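Local atomic coordinates of aminofutalosine deaminase (Helicobacter pylori, PDB entry 7LKK), a protein that deaminates aminofutalosine hydrolytically in the menaquinone pathway, using a metal ion bound in an amidohydrolase barrel. Residues A[39-44]-A[414-419]; A[43-48]-A[377-382]. All blocks are in the same frame, centred on the assembly; numbering follows the deposited sequence.

Contact 1. Residues A[39-44]-A[414-419]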
ATOM      1  N   VAL A  39      23.471 -20.022 -10.305  1.00 23.43           N
ATOM      2  CA  VAL A  39      22.608 -21.033 -10.910  1.00 24.35           C
ATOM      3  C   VAL A  39      23.106 -21.323 -12.320  1.00 23.05           C
ATOM      4  O   VAL A  39      23.316 -20.398 -13.111  1.00 29.03           O
ATOM      5  CB  VAL A  39      21.134 -20.583 -10.952  1.00 24.84           C
ATOM      6  CG1 VAL A  39      20.291 -21.598 -11.711  1.00 17.72           C
ATOM      7  CG2 VAL A  39      20.590 -20.379  -9.545  1.00 25.53           C
ATOM      8  N   VAL A  40      23.302 -22.602 -12.630  1.00 23.13           N
ATOM      9  CA  VAL A  40      23.547 -23.057 -13.994  1.00 23.61           C
ATOM     10  C   VAL A  40      22.216 -23.494 -14.581  1.00 21.22           C
ATOM     11  O   VAL A  40      21.465 -24.242 -13.941  1.00 24.20           O
ATOM     12  CB  VAL A  40      24.566 -24.209 -14.034  1.00 27.24           C
ATOM     13  CG1 VAL A  40      24.834 -24.627 -15.474  1.00 22.75           C
ATOM     14  CG2 VAL A  40      25.855 -23.805 -13.351  1.00 24.37           C
ATOM     15  N   PHE A  41      21.915 -23.033 -15.791  1.00 20.21           N
ATOM     16  CA  PHE A  41      20.625 -23.343 -16.384  1.00 26.22           C
ATOM     17  C   PHE A  41      20.716 -23.314 -17.901  1.00 29.36           C
ATOM     18  O   PHE A  41      21.467 -22.525 -18.481  1.00 28.60           O
ATOM     19  CB  PHE A  41      19.541 -22.361 -15.910  1.00 27.55           C
ATOM     20  CG  PHE A  41      19.781 -20.932 -16.326  1.00 25.56           C
ATOM     21  CD1 PHE A  41      20.643 -20.120 -15.606  1.00 25.81           C
ATOM     22  CD2 PHE A  41      19.132 -20.398 -17.427  1.00 27.51           C
ATOM     23  CE1 PHE A  41      20.860 -18.806 -15.985  1.00 29.73           C
ATOM     24  CE2 PHE A  41      19.344 -19.084 -17.811  1.00 24.27           C
ATOM     25  CZ  PHE A  41      20.207 -18.288 -17.086  1.00 26.63           C
ATOM     26  N   ASP A  42      19.947 -24.201 -18.532  1.00 27.08           N
ATOM     27  CA  ASP A  42      19.623 -24.070 -19.945  1.00 27.26           C
ATOM     28  C   ASP A  42      18.154 -23.672 -20.026  1.00 28.99           C
ATOM     29  O   ASP A  42      17.797 -22.554 -19.645  1.00 28.54           O
ATOM     30  CB  ASP A  42      19.904 -25.369 -20.709  1.00 30.09           C
ATOM     31  CG  ASP A  42      19.588 -26.612 -19.894  1.00 28.46           C
ATOM     32  OD1 ASP A  42      18.537 -26.637 -19.221  1.00 31.11           O
ATOM     33  OD2 ASP A  42      20.392 -27.567 -19.929  1.00 31.68           O
ATOM     34  N   GLU A  43      17.289 -24.585 -20.470  1.00 27.11           N
ATOM     35  CA  GLU A  43      15.856 -24.363 -20.325  1.00 26.24           C
ATOM     36  C   GLU A  43      15.369 -24.707 -18.924  1.00 23.35           C
ATOM     37  O   GLU A  43      14.345 -24.171 -18.485  1.00 28.49           O
ATOM     38  CB  GLU A  43      15.077 -25.177 -21.362  1.00 33.39           C
ATOM     39  CG  GLU A  43      15.181 -24.634 -22.779  1.00 35.16           C
ATOM     40  CD  GLU A  43      16.258 -25.324 -23.592  1.00 40.41           C
ATOM     41  OE1 GLU A  43      17.019 -26.127 -23.011  1.00 42.41           O
ATOM     42  OE2 GLU A  43      16.351 -25.061 -24.809  1.00 45.42           O
ATOM     43  N   LYS A  44      16.083 -25.579 -18.218  1.00 23.84           N
ATOM     44  CA  LYS A  44      15.776 -25.935 -16.844  1.00 27.53           C
ATOM     45  C   LYS A  44      16.946 -25.539 -15.957  1.00 24.91           C
ATOM     46  O   LYS A  44      18.057 -25.288 -16.434  1.00 25.02           O
ATOM     47  CB  LYS A  44      15.500 -27.438 -16.699  1.00 24.88           C
ATOM     48  CG  LYS A  44      14.459 -27.993 -17.663  1.00 24.66           C
ATOM     49  CD  LYS A  44      13.069 -27.481 -17.331  1.00 28.06           C
ATOM     50  CE  LYS A  44      11.994 -28.371 -17.942  1.00 27.00           C
ATOM     51  NZ  LYS A  44      11.651 -27.956 -19.329  1.00 32.76           N
ATOM     52  N   ARG A 414      16.802  -8.282 -14.796  1.00 24.22           N
ATOM     53  CA  ARG A 414      16.886  -9.372 -15.755  1.00 26.45           C
ATOM     54  C   ARG A 414      15.714 -10.310 -15.529  1.00 25.16           C
ATOM     55  O   ARG A 414      15.393 -10.654 -14.388  1.00 21.06           O
ATOM     56  CB  ARG A 414      18.202 -10.151 -15.628  1.00 25.01           C
ATOM     57  CG  ARG A 414      19.436  -9.357 -16.001  1.00 28.96           C
ATOM     58  CD  ARG A 414      19.478  -9.073 -17.493  1.00 33.33           C
ATOM     59  NE  ARG A 414      20.774  -8.546 -17.912  1.00 41.83           N
ATOM     60  CZ  ARG A 414      21.188  -7.304 -17.684  1.00 35.99           C
ATOM     61  NH1 ARG A 414      20.411  -6.445 -17.039  1.00 39.45           N
ATOM     62  NH2 ARG A 414      22.385  -6.918 -18.105  1.00 41.08           N
ATOM     63  N   LEU A 415      15.073 -10.715 -16.621  1.00 21.29           N
ATOM     64  CA  LEU A 415      14.021 -11.719 -16.578  1.00 26.36           C
ATOM     65  C   LEU A 415      14.362 -12.801 -17.587  1.00 18.48           C
ATOM     66  O   LEU A 415      14.513 -12.515 -18.779  1.00 21.98           O
ATOM     67  CB  LEU A 415      12.647 -11.107 -16.876  1.00 21.71           C
ATOM     68  CG  LEU A 415      11.461 -12.072 -16.807  1.00 22.00           C
ATOM     69  CD1 LEU A 415      11.365 -12.717 -15.432  1.00 23.35           C
ATOM     70  CD2 LEU A 415      10.163 -11.362 -17.161  1.00 26.08           C
ATOM     71  N   PHE A 416      14.499 -14.032 -17.106  1.00 22.84           N
ATOM     72  CA  PHE A 416      14.700 -15.201 -17.951  1.00 22.08           C
ATOM     73  C   PHE A 416      13.481 -16.101 -17.824  1.00 21.80           C
ATOM     74  O   PHE A 416      13.055 -16.413 -16.708  1.00 21.47           O
ATOM     75  CB  PHE A 416      15.963 -15.971 -17.555  1.00 20.49           C
ATOM     76  CG  PHE A 416      17.232 -15.178 -17.692  1.00 27.26           C
ATOM     77  CD1 PHE A 416      17.685 -14.387 -16.650  1.00 25.69           C
ATOM     78  CD2 PHE A 416      17.980 -15.237 -18.856  1.00 28.27           C
ATOM     79  CE1 PHE A 416      18.855 -13.660 -16.770  1.00 29.06           C
ATOM     80  CE2 PHE A 416      19.151 -14.513 -18.984  1.00 26.69           C
ATOM     81  CZ  PHE A 416      19.588 -13.723 -17.938  1.00 30.67           C
ATOM     82  N   LEU A 417      12.921 -16.505 -18.961  1.00 20.23           N
ATOM     83  CA  LEU A 417      11.769 -17.398 -18.995  1.00 25.96           C
ATOM     84  C   LEU A 417      12.111 -18.579 -19.886  1.00 22.06           C
ATOM     85  O   LEU A 417      12.418 -18.398 -21.069  1.00 23.31           O
ATOM     86  CB  LEU A 417      10.519 -16.674 -19.502  1.00 21.46           C
ATOM     87  CG  LEU A 417       9.984 -15.583 -18.571  1.00 20.78           C
ATOM     88  CD1 LEU A 417       8.705 -14.968 -19.121  1.00 25.33           C
ATOM     89  CD2 LEU A 417       9.765 -16.130 -17.168  1.00 22.65           C
ATOM     90  N   GLY A 418      12.055 -19.781 -19.322  1.00 22.40           N
ATOM     91  CA  GLY A 418      12.545 -20.950 -20.032  1.00 26.81           C
ATOM     92  C   GLY A 418      13.988 -20.826 -20.463  1.00 23.08           C
ATOM     93  O   GLY A 418      14.370 -21.379 -21.499  1.00 22.41           O
ATOM     94  N   GLY A 419      14.804 -20.101 -19.697  1.00 23.41           N
ATOM     95  CA  GLY A 419      16.201 -19.914 -20.019  1.00 26.61           C
ATOM     96  C   GLY A 419      16.502 -18.827 -21.026  1.00 25.57           C
ATOM     97  O   GLY A 419      17.681 -18.515 -21.237  1.00 27.24           O
TER
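Two β-hairpin turns meet here: one follows strand 37-41, and the other joins strands 414-417 and 420-421. Gly-418 and Gly-419 both have positive phi (57° and 82°), consistent with a type I' turn. The packing is tightest where this turn presses on Asp-42. Gly-419 CA lies 3.1 Å from Asp-42 O in a CA-H...O contact, so close because glycine lacks a CB, which would point at the loop and clash with this oxygen. A second such contact runs the other way, with Glu-43 CA 3.5 Å from Gly-418 O. Phe-41 and Phe-416 form an edge-to-face (T-shaped) pair, centroids 5.5 Å apart and planes at 66°. The edge of Phe-41 meets one face of Phe-416, Phe-41 CZ lying 4.2 Å from Phe-416 CD2, toward the rim. The crowded position of Phe-41 CG, between backbone N and carbonyl carbon, brings CE2 to 3.9 Å from Gly-419 O near the ring plane. Leu-387 and Ile-19 also touch this ring, in the small β-domain beside the barrel. The outer side is looser: bent Glu-43 touches Gly-418 O through CG, then leads its carboxylate away. In an Asx turn, Lys-44 N donates to the anti lone pair of Asp-42 OD1 at 2.9 Å.

Contact 2. Residues A[43-48]-A[377-382]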
ATOM      1  N   GLU A  43      17.289 -24.585 -20.470  1.00 27.11           N
ATOM      2  CA  GLU A  43      15.856 -24.363 -20.325  1.00 26.24           C
ATOM      3  C   GLU A  43      15.369 -24.707 -18.924  1.00 23.35           C
ATOM      4  O   GLU A  43      14.345 -24.171 -18.485  1.00 28.49           O
ATOM      5  CB  GLU A  43      15.077 -25.177 -21.362  1.00 33.39           C
ATOM      6  CG  GLU A  43      15.181 -24.634 -22.779  1.00 35.16           C
ATOM      7  CD  GLU A  43      16.258 -25.324 -23.592  1.00 40.41           C
ATOM      8  OE1 GLU A  43      17.019 -26.127 -23.011  1.00 42.41           O
ATOM      9  OE2 GLU A  43      16.351 -25.061 -24.809  1.00 45.42           O
ATOM     10  N   LYS A  44      16.083 -25.579 -18.218  1.00 23.84           N
ATOM     11  CA  LYS A  44      15.776 -25.935 -16.844  1.00 27.53           C
ATOM     12  C   LYS A  44      16.946 -25.539 -15.957  1.00 24.91           C
ATOM     13  O   LYS A  44      18.057 -25.288 -16.434  1.00 25.02           O
ATOM     14  CB  LYS A  44      15.500 -27.438 -16.699  1.00 24.88           C
ATOM     15  CG  LYS A  44      14.459 -27.993 -17.663  1.00 24.66           C
ATOM     16  CD  LYS A  44      13.069 -27.481 -17.331  1.00 28.06           C
ATOM     17  CE  LYS A  44      11.994 -28.371 -17.942  1.00 27.00           C
ATOM     18  NZ  LYS A  44      11.651 -27.956 -19.329  1.00 32.76           N
ATOM     19  N   ILE A  45      16.688 -25.494 -14.651  1.00 21.45           N
ATOM     20  CA  ILE A  45      17.756 -25.285 -13.680  1.00 23.17           C
ATOM     21  C   ILE A  45      18.589 -26.555 -13.595  1.00 25.92           C
ATOM     22  O   ILE A  45      18.062 -27.639 -13.310  1.00 24.27           O
ATOM     23  CB  ILE A  45      17.187 -24.896 -12.311  1.00 20.66           C
ATOM     24  CG1 ILE A  45      16.459 -23.555 -12.402  1.00 21.47           C
ATOM     25  CG2 ILE A  45      18.301 -24.839 -11.271  1.00 23.06           C
ATOM     26  CD1 ILE A  45      15.575 -23.259 -11.214  1.00 23.31           C
ATOM     27  N   VAL A  46      19.888 -26.433 -13.844  1.00 22.68           N
ATOM     28  CA  VAL A  46      20.784 -27.581 -13.919  1.00 29.00           C
ATOM     29  C   VAL A  46      21.531 -27.803 -12.610  1.00 26.03           C
ATOM     30  O   VAL A  46      21.600 -28.926 -12.111  1.00 24.92           O
ATOM     31  CB  VAL A  46      21.765 -27.416 -15.102  1.00 25.99           C
ATOM     32  CG1 VAL A  46      22.837 -28.485 -15.056  1.00 29.36           C
ATOM     33  CG2 VAL A  46      21.014 -27.472 -16.425  1.00 29.79           C
ATOM     34  N   GLU A  47      22.085 -26.740 -12.032  1.00 26.00           N
ATOM     35  CA  GLU A  47      22.895 -26.872 -10.830  1.00 24.97           C
ATOM     36  C   GLU A  47      22.877 -25.563 -10.054  1.00 23.33           C
ATOM     37  O   GLU A  47      22.834 -24.477 -10.638  1.00 22.81           O
ATOM     38  CB  GLU A  47      24.337 -27.268 -11.173  1.00 26.23           C
ATOM     39  CG  GLU A  47      25.181 -27.660  -9.972  1.00 26.07           C
ATOM     40  CD  GLU A  47      26.514 -28.264 -10.368  1.00 27.21           C
ATOM     41  OE1 GLU A  47      26.580 -28.918 -11.431  1.00 32.81           O
ATOM     42  OE2 GLU A  47      27.494 -28.089  -9.615  1.00 29.85           O
ATOM     43  N   ILE A  48      22.912 -25.682  -8.728  1.00 26.86           N
ATOM     44  CA  ILE A  48      22.959 -24.545  -7.818  1.00 24.71           C
ATOM     45  C   ILE A  48      24.193 -24.686  -6.938  1.00 24.23           C
ATOM     46  O   ILE A  48      24.577 -25.800  -6.567  1.00 25.39           O
ATOM     47  CB  ILE A  48      21.680 -24.452  -6.958  1.00 23.02           C
ATOM     48  CG1 ILE A  48      20.436 -24.481  -7.847  1.00 26.12           C
ATOM     49  CG2 ILE A  48      21.688 -23.190  -6.103  1.00 29.61           C
ATOM     50  CD1 ILE A  48      19.186 -24.927  -7.124  1.00 24.45           C
ATOM     51  N   GLY A 377       8.596 -21.588  -9.877  1.00 16.77           N
ATOM     52  CA  GLY A 377       8.352 -20.975  -8.592  1.00 22.09           C
ATOM     53  C   GLY A 377       9.387 -21.268  -7.536  1.00 19.36           C
ATOM     54  O   GLY A 377       9.204 -20.854  -6.387  1.00 16.64           O
ATOM     55  N   GLU A 378      10.473 -21.955  -7.884  1.00 24.62           N
ATOM     56  CA  GLU A 378      11.474 -22.340  -6.900  1.00 22.03           C
ATOM     57  C   GLU A 378      12.794 -22.582  -7.616  1.00 20.35           C
ATOM     58  O   GLU A 378      12.815 -23.142  -8.714  1.00 24.50           O
ATOM     59  CB  GLU A 378      11.032 -23.596  -6.136  1.00 23.34           C
ATOM     60  CG  GLU A 378      12.095 -24.205  -5.233  1.00 24.15           C
ATOM     61  CD  GLU A 378      11.563 -25.371  -4.423  1.00 31.41           C
ATOM     62  OE1 GLU A 378      12.295 -25.873  -3.545  1.00 29.96           O
ATOM     63  OE2 GLU A 378      10.407 -25.786  -4.665  1.00 33.13           O
ATOM     64  N   ILE A 379      13.890 -22.157  -6.992  1.00 18.85           N
ATOM     65  CA  ILE A 379      15.224 -22.372  -7.541  1.00 19.98           C
ATOM     66  C   ILE A 379      15.672 -23.753  -7.077  1.00 23.67           C
ATOM     67  O   ILE A 379      16.187 -23.922  -5.968  1.00 21.24           O
ATOM     68  CB  ILE A 379      16.201 -21.272  -7.119  1.00 22.71           C
ATOM     69  CG1 ILE A 379      15.778 -19.938  -7.731  1.00 18.24           C
ATOM     70  CG2 ILE A 379      17.616 -21.615  -7.561  1.00 26.31           C
ATOM     71  CD1 ILE A 379      16.723 -18.796  -7.437  1.00 22.33           C
ATOM     72  N   GLU A 380      15.461 -24.749  -7.935  1.00 22.49           N
ATOM     73  CA  GLU A 380      15.767 -26.136  -7.627  1.00 22.25           C
ATOM     74  C   GLU A 380      16.043 -26.854  -8.939  1.00 24.39           C
ATOM     75  O   GLU A 380      15.418 -26.550  -9.958  1.00 19.51           O
ATOM     76  CB  GLU A 380      14.610 -26.802  -6.870  1.00 27.37           C
ATOM     77  CG  GLU A 380      14.891 -28.215  -6.379  1.00 25.52           C
ATOM     78  CD  GLU A 380      13.684 -28.838  -5.701  1.00 35.72           C
ATOM     79  OE1 GLU A 380      12.595 -28.225  -5.743  1.00 39.28           O
ATOM     80  OE2 GLU A 380      13.820 -29.942  -5.133  1.00 43.14           O
ATOM     81  N   THR A 381      16.990 -27.792  -8.910  1.00 19.57           N
ATOM     82  CA  THR A 381      17.357 -28.520 -10.118  1.00 24.38           C
ATOM     83  C   THR A 381      16.138 -29.212 -10.716  1.00 21.96           C
ATOM     84  O   THR A 381      15.290 -29.745  -9.993  1.00 22.85           O
ATOM     85  CB  THR A 381      18.451 -29.546  -9.817  1.00 26.38           C
ATOM     86  OG1 THR A 381      17.965 -30.509  -8.872  1.00 26.04           O
ATOM     87  CG2 THR A 381      19.684 -28.858  -9.245  1.00 25.39           C
ATOM     88  N   ASN A 382      16.041 -29.163 -12.045  1.00 24.01           N
ATOM     89  CA  ASN A 382      15.001 -29.727 -12.902  1.00 21.94           C
ATOM     90  C   ASN A 382      13.768 -28.830 -12.982  1.00 23.38           C
ATOM     91  O   ASN A 382      12.862 -29.127 -13.760  1.00 22.39           O
ATOM     92  CB  ASN A 382      14.562 -31.146 -12.485  1.00 22.52           C
ATOM     93  CG  ASN A 382      15.725 -32.117 -12.424  1.00 25.73           C
ATOM     94  OD1 ASN A 382      16.615 -32.090 -13.274  1.00 26.35           O
ATOM     95  ND2 ASN A 382      15.729 -32.973 -11.410  1.00 27.41           N
TER
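A classic β bulge faces a loop that has no regular strand geometry of its own: Val-46 and Glu-47 both lie opposite Val-40, while residues 377-382 cross strand 45-50, packing on its side chains at Ile-379 and meeting the edge away from Val-40 at Asn-382. One hydrogen bond joins the two segments directly. Asn-382 N donates to Ile-45 O at 2.8 Å, nearly straight at 175° and in the carbonyl plane. Thr-381 CA adds a CA-H...O contact to Ile-45 O at 3.4 Å, so successive residues of the loop converge on one acceptor. The extended side chain of Ile-45 (chi2 165°) lies alongside the carbonyl of Glu-380, with CB at 3.4 Å and CD1 at 3.5 Å from Glu-380 O. Ile-48 extends its CD1 across the loop to Ile-379 O, 3.4 Å away. The same methyl meets Ile-379 CG2 at 3.7 Å, the two side chains crossing obliquely. Thr-381 contributes its methyl rather than its hydroxyl, CG2 lying 3.4 Å from Val-46 O. At the solvent edge the contact thins to the aliphatic part of Lys-44, whose CD brushes Asn-382 O. Glu-47 points away from the loop, its carboxylate held by a salt bridge to Lys-57 and a hydrogen bond to Tyr-58. With further backbone bonds from Lys-383 to Ile-45 and Ala-385 to Glu-43, the end of the linker between helix 366-371 and strand 387-391, residues 382-385, pairs with Glu-43 and Ile-45 at the start of outermost strand 45-50, and Val-39 of strand 37-41 packs against both Ile-45 and Ile-379.

How the contacts relate
From the N terminus the chain passes through strand 37-41, turns at residues 42-44 and returns as strand 45-50, so both contacts start from one hairpin and share Glu-43 and Lys-44. It then runs through the barrel, including all four metal ligands, before residues 377-382 close the inner loop as contact 2. Residues 414-419 close the outer one as contact 1; the loops nest without crossing. Probable hydrogen bonds between Val-40 and both Val-46 and Glu-47 join them. Together they tie the N-terminal hairpin to two C-terminal pieces, consistent with the small β-domain that amidohydrolases form from both chain ends.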